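Local coordinates for protein hydroxyethylphosphonate dioxygenase (Streptomyces albus, PDB 6B9R) that probably catalyses the iron-dependent oxidative cleavage of the carbon-carbon bond of 2-hydroxyethylphosphonate, giving hydroxymethylphosphonate, at residues A19-A23 against A444-L448; P83-M88 against V377-Y381; Y152-Y156 against L333-H339; Q363-V369 against L414-G420. All coordinates share one frame. Numbering follows the deposited sequence.

Interaction 1: residues A19-A23 against A444-L448; sequences ALLRA and AEDRL
Residues 19-23 are a turn of helix 10-27, with Ala23 N donating to Ala19 O over 2.9 Å. Past it runs 444-448, an irregular strip in which Ala444 (phi/psi -155/99) is the first residue after helix 438-443 to leave helical angles, Glu445 and Leu448 have polyproline-II-like angles, Asp446 (-133/17) bends the chain and Arg447 (-167/155) is extended. The closest backbone approach is at Ala19, whose CA lies 5.0 Å from Glu445 CA. A methyl suits this place because the strip's backbone comes so close: Ala19 CB is 3.4 Å from Glu445 O. Leu20 points away and packs on Arg218 of the second subunit, while Leu21 turns to Phe46 of helix 46-51. The contact joins a helix near the start of the chain to the C-terminal tail, which runs on to Trp449; the second subunit's copy of Trp449 bonds the 2HE held by this chain, and the Leu448 side chain is about 9 Å from a bound 2HE, placing the tail near an active site shared between subunits. Arg22 (chi1 t, chi2 p, chi3 p) lays its aliphatic part along the tail: CG is 3.6 Å from Arg447 O and 3.8 Å from Glu445 CG, and NH1 is 3.6 Å from Leu448 CD1. The guanidinium charge is paired with Asp32. Ala23 CB meets Glu445 CB at 4.2 Å. Glu445 (chi1 t, chi2 p) folds back: OE1 accepts from Asp446 N at 3.0 Å and is salt-bridged to Arg441.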
loop_
_atom_site.group_PDB
_atom_site.type_symbol
_atom_site.label_atom_id
_atom_site.label_comp_id
_atom_site.label_asym_id
_atom_site.label_seq_id
_atom_site.Cartn_x
_atom_site.Cartn_y
_atom_site.Cartn_z
ATOM N N ALA A 19 1.524 8.153 19.984
ATOM C CA ALA A 19 0.334 8.430 19.187
ATOM C C ALA A 19 -0.234 7.157 18.570
ATOM O O ALA A 19 -1.455 7.024 18.446
ATOM C CB ALA A 19 0.632 9.462 18.104
ATOM N N LEU A 20 0.632 6.209 18.175
ATOM C CA LEU A 20 0.140 4.936 17.646
ATOM C C LEU A 20 -0.595 4.135 18.703
ATOM O O LEU A 20 -1.532 3.390 18.382
ATOM C CB LEU A 20 1.283 4.086 17.107
ATOM C CG LEU A 20 1.905 4.637 15.832
ATOM C CD1 LEU A 20 3.083 3.780 15.454
ATOM C CD2 LEU A 20 0.873 4.709 14.689
ATOM N N LEU A 21 -0.160 4.246 19.956
ATOM C CA LEU A 21 -0.840 3.524 21.028
ATOM C C LEU A 21 -2.229 4.090 21.276
ATOM O O LEU A 21 -3.190 3.331 21.463
ATOM C CB LEU A 21 -0.005 3.575 22.298
ATOM C CG LEU A 21 -0.689 2.909 23.498
ATOM C CD1 LEU A 21 -0.985 1.454 23.176
ATOM C CD2 LEU A 21 0.195 3.032 24.728
ATOM N N ARG A 22 -2.351 5.421 21.316
ATOM C CA ARG A 22 -3.674 6.025 21.449
ATOM C C ARG A 22 -4.545 5.683 20.246
ATOM O O ARG A 22 -5.734 5.371 20.390
ATOM C CB ARG A 22 -3.556 7.545 21.611
ATOM C CG ARG A 22 -4.902 8.280 21.491
ATOM C CD ARG A 22 -5.865 7.909 22.623
ATOM N NE ARG A 22 -5.524 8.600 23.860
ATOM C CZ ARG A 22 -6.077 8.343 25.041
ATOM N NH1 ARG A 22 -6.995 7.392 25.156
ATOM N NH2 ARG A 22 -5.705 9.033 26.113
ATOM N N ALA A 23 -3.971 5.726 19.047
ATOM C CA ALA A 23 -4.757 5.402 17.860
ATOM C C ALA A 23 -5.257 3.962 17.906
ATOM O O ALA A 23 -6.397 3.682 17.518
ATOM C CB ALA A 23 -3.925 5.645 16.595
ATOM N N ALA A 444 -0.485 12.190 13.726
ATOM C CA ALA A 444 -0.171 11.988 15.135
ATOM C C ALA A 444 -1.469 12.185 15.910
ATOM O O ALA A 444 -1.878 13.323 16.151
ATOM C CB ALA A 444 0.913 12.952 15.592
ATOM N N GLU A 445 -2.115 11.078 16.261
ATOM C CA GLU A 445 -3.327 11.167 17.056
ATOM C C GLU A 445 -2.998 11.766 18.412
ATOM O O GLU A 445 -1.971 11.444 19.021
ATOM C CB GLU A 445 -3.971 9.794 17.223
ATOM C CG GLU A 445 -5.254 9.791 18.068
ATOM C CD GLU A 445 -6.404 10.581 17.433
ATOM O OE1 GLU A 445 -6.396 11.830 17.485
ATOM O OE2 GLU A 445 -7.328 9.940 16.887
ATOM N N ASP A 446 -3.876 12.649 18.880
ATOM C CA ASP A 446 -3.595 13.453 20.057
ATOM C C ASP A 446 -4.755 13.472 21.044
ATOM O O ASP A 446 -4.808 14.365 21.897
ATOM C CB ASP A 446 -3.227 14.886 19.647
ATOM C CG ASP A 446 -4.354 15.601 18.889
ATOM O OD1 ASP A 446 -5.440 15.016 18.689
ATOM O OD2 ASP A 446 -4.148 16.764 18.478
ATOM N N ARG A 447 -5.699 12.539 20.939
ATOM C CA ARG A 447 -6.881 12.646 21.790
ATOM C C ARG A 447 -7.671 11.345 21.772
ATOM O O ARG A 447 -7.617 10.569 20.814
ATOM C CB ARG A 447 -7.785 13.802 21.337
ATOM C CG ARG A 447 -8.475 13.568 19.982
ATOM C CD ARG A 447 -9.018 14.872 19.396
ATOM N NE ARG A 447 -7.936 15.782 19.030
ATOM C CZ ARG A 447 -8.104 16.942 18.403
ATOM N NH1 ARG A 447 -9.319 17.349 18.057
ATOM N NH2 ARG A 447 -7.047 17.695 18.119
ATOM N N LEU A 448 -8.427 11.140 22.846
ATOM C CA LEU A 448 -9.479 10.135 22.853
ATOM C C LEU A 448 -10.502 10.457 21.767
ATOM O O LEU A 448 -10.721 11.620 21.420
ATOM C CB LEU A 448 -10.155 10.108 24.232
ATOM C CG LEU A 448 -11.185 9.034 24.608
ATOM C CD1 LEU A 448 -10.558 7.646 24.750
ATOM C CD2 LEU A 448 -11.860 9.433 25.902
#

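Interaction 2: residues P83-M88 against V377-Y381; sequences PQGLRM and VRWRY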
loop_
_atom_site.group_PDB
_atom_site.type_symbol
_atom_site.label_atom_id
_atom_site.label_comp_id
_atom_site.label_asym_id
_atom_site.label_seq_id
_atom_site.Cartn_x
_atom_site.Cartn_y
_atom_site.Cartn_z
ATOM N N PRO A 83 16.342 14.422 8.686
ATOM C CA PRO A 83 15.627 15.516 9.380
ATOM C C PRO A 83 15.557 16.816 8.601
ATOM O O PRO A 83 14.650 17.613 8.864
ATOM C CB PRO A 83 16.431 15.697 10.676
ATOM C CG PRO A 83 17.800 15.193 10.339
ATOM C CD PRO A 83 17.554 14.013 9.419
ATOM N N GLN A 84 16.477 17.064 7.665
ATOM C CA GLN A 84 16.411 18.249 6.811
ATOM C C GLN A 84 15.671 18.003 5.495
ATOM O O GLN A 84 15.585 18.918 4.666
ATOM C CB GLN A 84 17.831 18.767 6.535
ATOM C CG GLN A 84 18.609 19.068 7.832
ATOM C CD GLN A 84 19.978 19.676 7.584
ATOM O OE1 GLN A 84 20.558 19.520 6.512
ATOM N NE2 GLN A 84 20.500 20.383 8.584
ATOM N N GLY A 85 15.127 16.799 5.281
ATOM C CA GLY A 85 14.367 16.496 4.093
ATOM C C GLY A 85 15.217 16.044 2.921
ATOM O O GLY A 85 14.688 15.475 1.956
ATOM N N LEU A 86 16.515 16.287 2.992
ATOM C CA LEU A 86 17.500 15.823 2.029
ATOM C C LEU A 86 18.741 15.486 2.841
ATOM O O LEU A 86 19.068 16.193 3.797
ATOM C CB LEU A 86 17.800 16.896 0.962
ATOM C CG LEU A 86 18.684 16.549 -0.249
ATOM C CD1 LEU A 86 18.303 17.368 -1.511
ATOM C CD2 LEU A 86 20.173 16.759 0.067
ATOM N N ARG A 87 19.401 14.387 2.504
ATOM C CA ARG A 87 20.649 14.048 3.177
ATOM C C ARG A 87 21.657 13.547 2.154
ATOM O O ARG A 87 21.309 12.774 1.256
ATOM C CB ARG A 87 20.439 12.995 4.272
ATOM C CG ARG A 87 21.732 12.543 4.934
ATOM C CD ARG A 87 21.481 11.608 6.128
ATOM N NE ARG A 87 20.259 10.807 6.000
ATOM C CZ ARG A 87 20.149 9.690 5.285
ATOM N NH1 ARG A 87 21.182 9.214 4.597
ATOM N NH2 ARG A 87 18.991 9.046 5.254
ATOM N N MET A 88 22.901 13.991 2.295
ATOM C CA MET A 88 23.972 13.588 1.401
ATOM C C MET A 88 24.811 12.505 2.056
ATOM O O MET A 88 24.956 12.458 3.281
ATOM C CB MET A 88 24.862 14.779 1.026
ATOM C CG MET A 88 24.065 15.930 0.457
ATOM S SD MET A 88 25.049 17.394 0.072
ATOM C CE MET A 88 23.757 18.346 -0.724
ATOM N N VAL A 377 23.377 22.060 -4.254
ATOM C CA VAL A 377 21.963 21.757 -4.068
ATOM C C VAL A 377 21.403 22.740 -3.057
ATOM O O VAL A 377 22.026 22.992 -2.018
ATOM C CB VAL A 377 21.743 20.306 -3.594
ATOM C CG1 VAL A 377 20.255 19.967 -3.594
ATOM C CG2 VAL A 377 22.522 19.322 -4.476
ATOM N N ARG A 378 20.240 23.307 -3.364
ATOM C CA ARG A 378 19.578 24.237 -2.460
ATOM C C ARG A 378 18.134 23.789 -2.304
ATOM O O ARG A 378 17.463 23.511 -3.300
ATOM C CB ARG A 378 19.665 25.672 -2.989
ATOM C CG ARG A 378 21.106 26.118 -3.193
ATOM C CD ARG A 378 21.202 27.520 -3.756
ATOM N NE ARG A 378 22.583 27.988 -3.816
ATOM C CZ ARG A 378 23.437 27.688 -4.793
ATOM N NH1 ARG A 378 23.059 26.908 -5.804
ATOM N NH2 ARG A 378 24.672 28.168 -4.761
ATOM N N TRP A 379 17.663 23.678 -1.070
ATOM C CA TRP A 379 16.345 23.100 -0.897
ATOM C C TRP A 379 15.669 23.735 0.305
ATOM O O TRP A 379 16.300 24.411 1.120
ATOM C CB TRP A 379 16.430 21.566 -0.784
ATOM C CG TRP A 379 16.956 21.004 0.505
ATOM C CD1 TRP A 379 16.210 20.564 1.562
ATOM C CD2 TRP A 379 18.331 20.776 0.862
ATOM N NE1 TRP A 379 17.031 20.092 2.557
ATOM C CE2 TRP A 379 18.335 20.209 2.157
ATOM C CE3 TRP A 379 19.557 21.006 0.220
ATOM C CZ2 TRP A 379 19.511 19.865 2.828
ATOM C CZ3 TRP A 379 20.732 20.665 0.886
ATOM C CH2 TRP A 379 20.696 20.095 2.179
ATOM N N ARG A 380 14.362 23.516 0.387
ATOM C CA ARG A 380 13.549 24.008 1.486
ATOM C C ARG A 380 12.799 22.840 2.112
ATOM O O ARG A 380 12.449 21.872 1.435
ATOM C CB ARG A 380 12.565 25.083 1.013
ATOM N N TYR A 381 12.552 22.944 3.415
ATOM C CA TYR A 381 11.803 21.916 4.130
ATOM C C TYR A 381 11.324 22.508 5.439
ATOM O O TYR A 381 12.142 22.988 6.227
ATOM C CB TYR A 381 12.662 20.671 4.404
ATOM C CG TYR A 381 11.973 19.562 5.184
ATOM C CD1 TYR A 381 10.714 19.087 4.813
ATOM C CD2 TYR A 381 12.606 18.961 6.269
ATOM C CE1 TYR A 381 10.091 18.051 5.522
ATOM C CE2 TYR A 381 12.002 17.928 6.977
ATOM C CZ TYR A 381 10.749 17.471 6.599
ATOM O OH TYR A 381 10.164 16.443 7.311
#
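Leu86, Met88, Val377 and Trp379 make the apolar centre. Leu86 CB sits over the indole face, 3.7 Å from the centroid of the five-membered ring of Trp379, a CH-pi contact. Leu86 CD1 reaches Val377 CG1 at 3.9 Å. The unbranched Met88 chain is long enough to bring CE within 4.0 Å of Val377 CB and 4.1 Å of Trp379 CZ3. Further out, Gly85 CA lies over the Tyr381 ring, 4.0 Å from its centroid. Only glycine fits here: a CB would clash with Tyr381 CG, and the positive phi of 86° disfavours any side chain. At the polar edge Trp379 NE1 donates to Gln84 O at 2.8 Å, satisfying a carbonyl in the turn before strand 86-89. Tyr381 OH bonds outward to Phe223 O of the second subunit. The two strand segments pass 9.6 Å apart at 144°, joined by side chains instead of backbone pairing, as expected for facing sheets in a cupin-type beta sandwich.

Interaction 3: residues Y152-Y156 against L333-H339; sequences YQFTY and LAGDPLH. With FE (Fe (III) ion), chain E; 2HE ((2-hydroxyethyl)phosphonic acid), chain F.
The iron site lies on one side of strand 152-158, and this contact backs it from the other. Gln153 OE1 binds the iron at 2.1 Å beside His149 and His190, glutamine standing where many cupin oxygenases have a carboxylate. The substrate 2HE chelates the metal, its O3 and O4 lying 2.5 and 2.2 Å from FE. Gln153 NE2 donates to Thr155 OG1 (2.6 Å) and to 2HE O4 (3.1 Å), which orients the amide. Trp449 of the second subunit also bonds 2HE.

Strand alternation turns Tyr152 and Phe154 toward 333-339, irregular until a type I turn from Asp336 to His339, where Asp336 OD2 accepts from Leu338 N (3.0 Å) in an Asx turn. CA-CA distances are 7.3 Å for Phe154-Ala334 and 9.8 Å for Tyr152-His339. The flat Tyr152 ring (m) covers His339 NE2 with one face, CZ at 3.4 Å and ring planes at 41°, while its edge meets Leu338 CD2, 4.0 Å from Tyr152 OH; His339 ND1 is hydrogen-bonded to Tyr208 OH. The large Phe154 ring (t) spans the gap, CD1 3.5 Å from Ala334 O and CE1 3.8 Å from Leu333 CB. Strands 202-208 and 181-184 flank 152-158, while Leu415 of strand 412-419 packs on Phe154, Tyr156 and Leu333.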
loop_
_atom_site.group_PDB
_atom_site.type_symbol
_atom_site.label_atom_id
_atom_site.label_comp_id
_atom_site.label_asym_id
_atom_site.label_seq_id
_atom_site.Cartn_x
_atom_site.Cartn_y
_atom_site.Cartn_z
ATOM N N TYR A 152 13.047 -5.018 -7.019
ATOM C CA TYR A 152 13.201 -4.544 -8.388
ATOM C C TYR A 152 14.588 -3.941 -8.569
ATOM O O TYR A 152 15.189 -3.437 -7.620
ATOM C CB TYR A 152 12.146 -3.483 -8.701
ATOM C CG TYR A 152 10.728 -4.003 -8.675
ATOM C CD1 TYR A 152 10.041 -4.162 -7.472
ATOM C CD2 TYR A 152 10.070 -4.319 -9.859
ATOM C CE1 TYR A 152 8.740 -4.645 -7.457
ATOM C CE2 TYR A 152 8.771 -4.790 -9.855
ATOM C CZ TYR A 152 8.110 -4.945 -8.658
ATOM O OH TYR A 152 6.824 -5.413 -8.670
ATOM N N GLN A 153 15.112 -3.976 -9.792
ATOM C CA GLN A 153 16.400 -3.328 -10.001
ATOM C C GLN A 153 16.368 -2.380 -11.185
ATOM O O GLN A 153 15.883 -2.729 -12.263
ATOM C CB GLN A 153 17.524 -4.339 -10.196
ATOM C CG GLN A 153 18.895 -3.700 -10.089
ATOM C CD GLN A 153 19.993 -4.738 -9.948
ATOM O OE1 GLN A 153 19.897 -5.637 -9.127
ATOM N NE2 GLN A 153 21.035 -4.619 -10.758
ATOM N N PHE A 154 16.877 -1.178 -10.962
ATOM C CA PHE A 154 17.271 -0.261 -12.016
ATOM C C PHE A 154 18.786 -0.198 -12.003
ATOM O O PHE A 154 19.386 0.096 -10.963
ATOM C CB PHE A 154 16.695 1.142 -11.804
ATOM C CG PHE A 154 17.335 2.154 -12.682
ATOM C CD1 PHE A 154 16.946 2.283 -14.006
ATOM C CD2 PHE A 154 18.377 2.930 -12.219
ATOM C CE1 PHE A 154 17.573 3.192 -14.844
ATOM C CE2 PHE A 154 19.020 3.836 -13.062
ATOM C CZ PHE A 154 18.606 3.970 -14.377
ATOM N N THR A 155 19.406 -0.457 -13.149
ATOM C CA THR A 155 20.854 -0.482 -13.237
ATOM C C THR A 155 21.314 0.513 -14.286
ATOM O O THR A 155 20.788 0.529 -15.402
ATOM C CB THR A 155 21.358 -1.883 -13.577
ATOM O OG1 THR A 155 20.893 -2.805 -12.578
ATOM C CG2 THR A 155 22.869 -1.900 -13.591
ATOM N N TYR A 156 22.284 1.340 -13.918
ATOM C CA TYR A 156 22.943 2.278 -14.819
ATOM C C TYR A 156 24.378 1.823 -15.045
ATOM O O TYR A 156 25.086 1.535 -14.078
ATOM C CB TYR A 156 22.927 3.685 -14.223
ATOM C CG TYR A 156 23.610 4.696 -15.094
ATOM C CD1 TYR A 156 22.916 5.345 -16.098
ATOM C CD2 TYR A 156 24.957 5.000 -14.913
ATOM C CE1 TYR A 156 23.548 6.283 -16.907
ATOM C CE2 TYR A 156 25.594 5.928 -15.715
ATOM C CZ TYR A 156 24.886 6.564 -16.713
ATOM O OH TYR A 156 25.525 7.490 -17.505
ATOM N N LEU A 333 15.901 7.211 -18.788
ATOM C CA LEU A 333 16.539 5.915 -18.680
ATOM C C LEU A 333 15.466 4.837 -18.520
ATOM O O LEU A 333 14.264 5.100 -18.637
ATOM C CB LEU A 333 17.563 5.933 -17.534
ATOM C CG LEU A 333 18.496 7.154 -17.578
ATOM C CD1 LEU A 333 19.407 7.196 -16.343
ATOM C CD2 LEU A 333 19.313 7.147 -18.878
ATOM N N ALA A 334 15.898 3.604 -18.269
ATOM C CA ALA A 334 14.986 2.468 -18.354
ATOM C C ALA A 334 13.919 2.530 -17.269
ATOM O O ALA A 334 14.198 2.880 -16.119
ATOM C CB ALA A 334 15.772 1.160 -18.229
ATOM N N GLY A 335 12.699 2.157 -17.630
ATOM C CA GLY A 335 11.648 1.996 -16.651
ATOM C C GLY A 335 10.629 1.033 -17.200
ATOM O O GLY A 335 10.888 0.311 -18.159
ATOM N N ASP A 336 9.432 1.048 -16.608
ATOM C CA ASP A 336 8.385 0.123 -17.045
ATOM C C ASP A 336 7.035 0.620 -16.559
ATOM O O ASP A 336 6.948 1.134 -15.432
ATOM C CB ASP A 336 8.635 -1.294 -16.533
ATOM C CG ASP A 336 7.761 -2.325 -17.248
ATOM O OD1 ASP A 336 8.109 -2.689 -18.391
ATOM O OD2 ASP A 336 6.749 -2.761 -16.669
ATOM N N PRO A 337 5.971 0.492 -17.366
ATOM C CA PRO A 337 4.642 0.951 -16.920
ATOM C C PRO A 337 4.060 0.135 -15.782
ATOM O O PRO A 337 3.053 0.562 -15.201
ATOM C CB PRO A 337 3.762 0.824 -18.180
ATOM C CG PRO A 337 4.742 0.720 -19.346
ATOM C CD PRO A 337 5.995 0.106 -18.790
ATOM N N LEU A 338 4.625 -1.028 -15.455
ATOM C CA LEU A 338 4.183 -1.696 -14.231
ATOM C C LEU A 338 4.499 -0.841 -13.013
ATOM O O LEU A 338 3.817 -0.934 -11.982
ATOM C CB LEU A 338 4.841 -3.073 -14.095
ATOM C CG LEU A 338 4.444 -3.909 -12.866
ATOM C CD1 LEU A 338 3.128 -4.645 -13.108
ATOM C CD2 LEU A 338 5.546 -4.889 -12.454
ATOM N N HIS A 339 5.519 0.002 -13.125
ATOM C CA HIS A 339 5.924 0.941 -12.086
ATOM C C HIS A 339 5.835 2.361 -12.638
ATOM O O HIS A 339 6.858 3.004 -12.904
ATOM C CB HIS A 339 7.336 0.636 -11.596
ATOM C CG HIS A 339 7.373 -0.313 -10.440
ATOM N ND1 HIS A 339 8.511 -0.531 -9.695
ATOM C CD2 HIS A 339 6.412 -1.103 -9.907
ATOM C CE1 HIS A 339 8.244 -1.405 -8.738
ATOM N NE2 HIS A 339 6.979 -1.770 -8.849
HETATM FE FE FE E . 20.848 -7.446 -8.525
HETATM O O3 2HE F . 22.596 -8.697 -7.322
HETATM P P 2HE F . 24.041 -9.044 -7.340
HETATM O O1 2HE F . 24.238 -10.597 -7.716
HETATM O O2 2HE F . 24.740 -8.739 -5.914
HETATM C CA 2HE F . 24.771 -8.002 -8.623
HETATM C CB 2HE F . 24.100 -6.635 -8.529
HETATM O O4 2HE F . 22.789 -6.648 -9.117
HETATM O O HOH W 1 21.586 -5.642 -6.872
#

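Interaction 4: residues Q363-V369 against L414-G420; sequences QHQYLYV and LLMLRIG
Two antiparallel strands, 364-369 and 414-419, pair with axes 4.5 Å apart and N-to-C directions at 165°. Three hydrogen-bonded pairs satisfy both backbone groups. Tyr368 N donates to Leu415 O (2.9 Å) and Leu415 N to Tyr368 O (2.7 Å); Tyr366 N donates to Leu417 O (2.8 Å) and Leu417 N to Tyr366 O (3.0 Å). In the third pair, Ile419 N donates to His364 O (3.1 Å), but the bond from His364 N to Ile419 O (2.9 Å) is weak. Between them stand Gln365-Arg418 and Leu367-Met416, and beyond Tyr368-Leu415 the non-hydrogen-bonded pair Val369-Leu414, with CA atoms 4.4, 4.7 and 4.2 Å apart. Their backbones bond outward: Gln365 and Leu367 to Val398 and Ala396 of strand 395-398, Leu414 to Val347 of strand 343-349. Gln365 (chi1 m) offers OE1 to Arg418 NE at 2.9 Å and NH2 at 3.0 Å; Arg418 NH1 bonds to Ala247 O and Ala248 O of the second subunit. Gln363 NE2 bonds to His341 O and Thr343 OG1, its OE1 to Thr361; His364 ND1 to Tyr397 and its NE2 to Glu219 of the second subunit; Tyr366 OH to Thr114. Leucine and methionine fill the apolar part of the face that carries Gln365: Leu367 CD2 lies 3.7 Å from Met416 CE. In this cupin-type sheet Tyr366 and Leu417 face strand 202-208, Gln365 and Met416 strand 403-407.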
loop_
_atom_site.group_PDB
_atom_site.type_symbol
_atom_site.label_atom_id
_atom_site.label_comp_id
_atom_site.label_asym_id
_atom_site.label_seq_id
_atom_site.Cartn_x
_atom_site.Cartn_y
_atom_site.Cartn_z
ATOM N N GLN A 363 7.311 11.519 -5.342
ATOM C CA GLN A 363 8.267 10.424 -5.316
ATOM C C GLN A 363 9.391 10.703 -4.330
ATOM O O GLN A 363 9.765 11.854 -4.107
ATOM C CB GLN A 363 8.882 10.220 -6.707
ATOM C CG GLN A 363 7.885 9.851 -7.783
ATOM C CD GLN A 363 8.381 10.273 -9.141
ATOM O OE1 GLN A 363 8.622 11.460 -9.385
ATOM N NE2 GLN A 363 8.571 9.306 -10.021
ATOM N N HIS A 364 9.929 9.629 -3.741
ATOM C CA HIS A 364 11.277 9.683 -3.173
ATOM C C HIS A 364 12.273 9.953 -4.292
ATOM O O HIS A 364 12.058 9.550 -5.432
ATOM C CB HIS A 364 11.646 8.350 -2.515
ATOM C CG HIS A 364 10.763 7.961 -1.368
ATOM N ND1 HIS A 364 11.010 8.357 -0.073
ATOM C CD2 HIS A 364 9.649 7.194 -1.321
ATOM C CE1 HIS A 364 10.085 7.854 0.724
ATOM N NE2 HIS A 364 9.244 7.148 -0.009
ATOM N N GLN A 365 13.403 10.579 -3.969
ATOM C CA GLN A 365 14.444 10.759 -4.981
ATOM C C GLN A 365 15.807 10.334 -4.455
ATOM O O GLN A 365 16.132 10.555 -3.285
ATOM C CB GLN A 365 14.515 12.211 -5.473
ATOM C CG GLN A 365 13.181 12.688 -6.013
ATOM C CD GLN A 365 13.264 14.058 -6.624
ATOM O OE1 GLN A 365 13.913 14.251 -7.659
ATOM N NE2 GLN A 365 12.604 15.027 -5.990
ATOM N N TYR A 366 16.606 9.757 -5.351
ATOM C CA TYR A 366 17.987 9.378 -5.096
ATOM C C TYR A 366 18.854 10.051 -6.155
ATOM O O TYR A 366 18.520 10.017 -7.342
ATOM C CB TYR A 366 18.136 7.844 -5.136
ATOM C CG TYR A 366 19.559 7.347 -5.262
ATOM C CD1 TYR A 366 20.158 7.204 -6.514
ATOM C CD2 TYR A 366 20.301 7.007 -4.135
ATOM C CE1 TYR A 366 21.454 6.761 -6.636
ATOM C CE2 TYR A 366 21.602 6.563 -4.243
ATOM C CZ TYR A 366 22.178 6.439 -5.509
ATOM O OH TYR A 366 23.473 5.987 -5.652
ATOM N N LEU A 367 19.962 10.651 -5.734
ATOM C CA LEU A 367 20.865 11.337 -6.641
ATOM C C LEU A 367 22.259 10.755 -6.485
ATOM O O LEU A 367 22.662 10.375 -5.386
ATOM C CB LEU A 367 20.910 12.845 -6.354
ATOM C CG LEU A 367 19.590 13.613 -6.257
ATOM C CD1 LEU A 367 19.878 15.078 -5.931
ATOM C CD2 LEU A 367 18.798 13.497 -7.555
ATOM N N TYR A 368 23.000 10.683 -7.593
ATOM C CA TYR A 368 24.381 10.220 -7.555
ATOM C C TYR A 368 25.164 11.028 -8.581
ATOM O O TYR A 368 24.744 11.112 -9.735
ATOM C CB TYR A 368 24.478 8.714 -7.857
ATOM C CG TYR A 368 25.905 8.201 -7.883
ATOM C CD1 TYR A 368 26.517 7.743 -6.727
ATOM C CD2 TYR A 368 26.649 8.191 -9.070
ATOM C CE1 TYR A 368 27.841 7.297 -6.743
ATOM C CE2 TYR A 368 27.949 7.741 -9.093
ATOM C CZ TYR A 368 28.541 7.288 -7.926
ATOM O OH TYR A 368 29.853 6.846 -7.972
ATOM N N VAL A 369 26.277 11.634 -8.173
ATOM C CA VAL A 369 26.997 12.555 -9.053
ATOM C C VAL A 369 27.958 11.753 -9.923
ATOM O O VAL A 369 28.963 11.231 -9.436
ATOM C CB VAL A 369 27.742 13.644 -8.274
ATOM C CG1 VAL A 369 28.584 14.483 -9.244
ATOM C CG2 VAL A 369 26.756 14.522 -7.538
ATOM N N LEU A 414 24.476 14.083 -13.231
ATOM C CA LEU A 414 24.130 13.227 -12.112
ATOM C C LEU A 414 23.080 12.216 -12.541
ATOM O O LEU A 414 22.382 12.390 -13.543
ATOM C CB LEU A 414 23.652 14.032 -10.888
ATOM C CG LEU A 414 22.414 14.919 -10.840
ATOM C CD1 LEU A 414 21.113 14.107 -10.835
ATOM C CD2 LEU A 414 22.505 15.765 -9.580
ATOM N N LEU A 415 22.976 11.151 -11.757
ATOM C CA LEU A 415 21.981 10.111 -11.964
ATOM C C LEU A 415 20.852 10.340 -10.968
ATOM O O LEU A 415 21.113 10.589 -9.788
ATOM C CB LEU A 415 22.612 8.731 -11.763
ATOM C CG LEU A 415 21.735 7.482 -11.893
ATOM C CD1 LEU A 415 21.119 7.390 -13.275
ATOM C CD2 LEU A 415 22.589 6.250 -11.581
ATOM N N MET A 416 19.604 10.266 -11.441
ATOM C CA MET A 416 18.432 10.487 -10.596
ATOM C C MET A 416 17.477 9.309 -10.736
ATOM O O MET A 416 17.075 8.950 -11.852
ATOM C CB MET A 416 17.719 11.803 -10.962
ATOM C CG MET A 416 16.335 12.009 -10.326
ATOM S SD MET A 416 15.505 13.503 -10.958
ATOM C CE MET A 416 16.282 14.791 -9.999
ATOM N N LEU A 417 17.122 8.700 -9.609
ATOM C CA LEU A 417 16.106 7.658 -9.579
ATOM C C LEU A 417 15.025 8.097 -8.606
ATOM O O LEU A 417 15.318 8.335 -7.436
ATOM C CB LEU A 417 16.677 6.307 -9.137
ATOM C CG LEU A 417 15.579 5.229 -9.087
ATOM C CD1 LEU A 417 14.993 4.938 -10.481
ATOM C CD2 LEU A 417 16.076 3.946 -8.457
ATOM N N ARG A 418 13.793 8.200 -9.096
ATOM C CA ARG A 418 12.633 8.608 -8.321
ATOM C C ARG A 418 11.678 7.428 -8.269
ATOM O O ARG A 418 11.422 6.797 -9.298
ATOM C CB ARG A 418 11.947 9.817 -8.962
ATOM C CG ARG A 418 12.914 10.806 -9.586
ATOM C CD ARG A 418 12.158 11.857 -10.377
ATOM N NE ARG A 418 12.317 13.179 -9.790
ATOM C CZ ARG A 418 11.474 14.186 -10.001
ATOM N NH1 ARG A 418 10.396 14.009 -10.762
ATOM N NH2 ARG A 418 11.707 15.367 -9.442
ATOM N N ILE A 419 11.166 7.115 -7.078
ATOM C CA ILE A 419 10.293 5.958 -6.904
ATOM C C ILE A 419 9.103 6.359 -6.046
ATOM O O ILE A 419 9.188 7.267 -5.212
ATOM C CB ILE A 419 11.027 4.755 -6.265
ATOM C CG1 ILE A 419 11.512 5.101 -4.855
ATOM C CG2 ILE A 419 12.223 4.323 -7.126
ATOM C CD1 ILE A 419 12.043 3.902 -4.074
ATOM N N GLY A 420 7.985 5.673 -6.255
ATOM C CA GLY A 420 6.838 5.874 -5.388
ATOM C C GLY A 420 7.100 5.296 -4.011
ATOM O O GLY A 420 7.758 4.264 -3.861
#

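Overall arrangement
Interactions 2, 3 and 4 are buried in the beta-rich part, while interaction 1 lies at the surface, its centre about 29 to 38 Å from theirs. Interaction 4 is backbone pairing within one sheet. Interactions 2 and 3 are side-chain packing: interaction 2, about 14 Å from interaction 4 between centres, joins the edge strand of the same sheet to the facing one, and interaction 3 touches the other face of interaction 4, where Leu415 CD1 is 3.5 Å from Leu333 CD1. Interaction 3 alone includes an iron ligand. Interaction 1 rests on alanine methyls and the aliphatic parts of Arg22 and Glu445, whose charges are paired outside the contact, and brings the chain's two ends together.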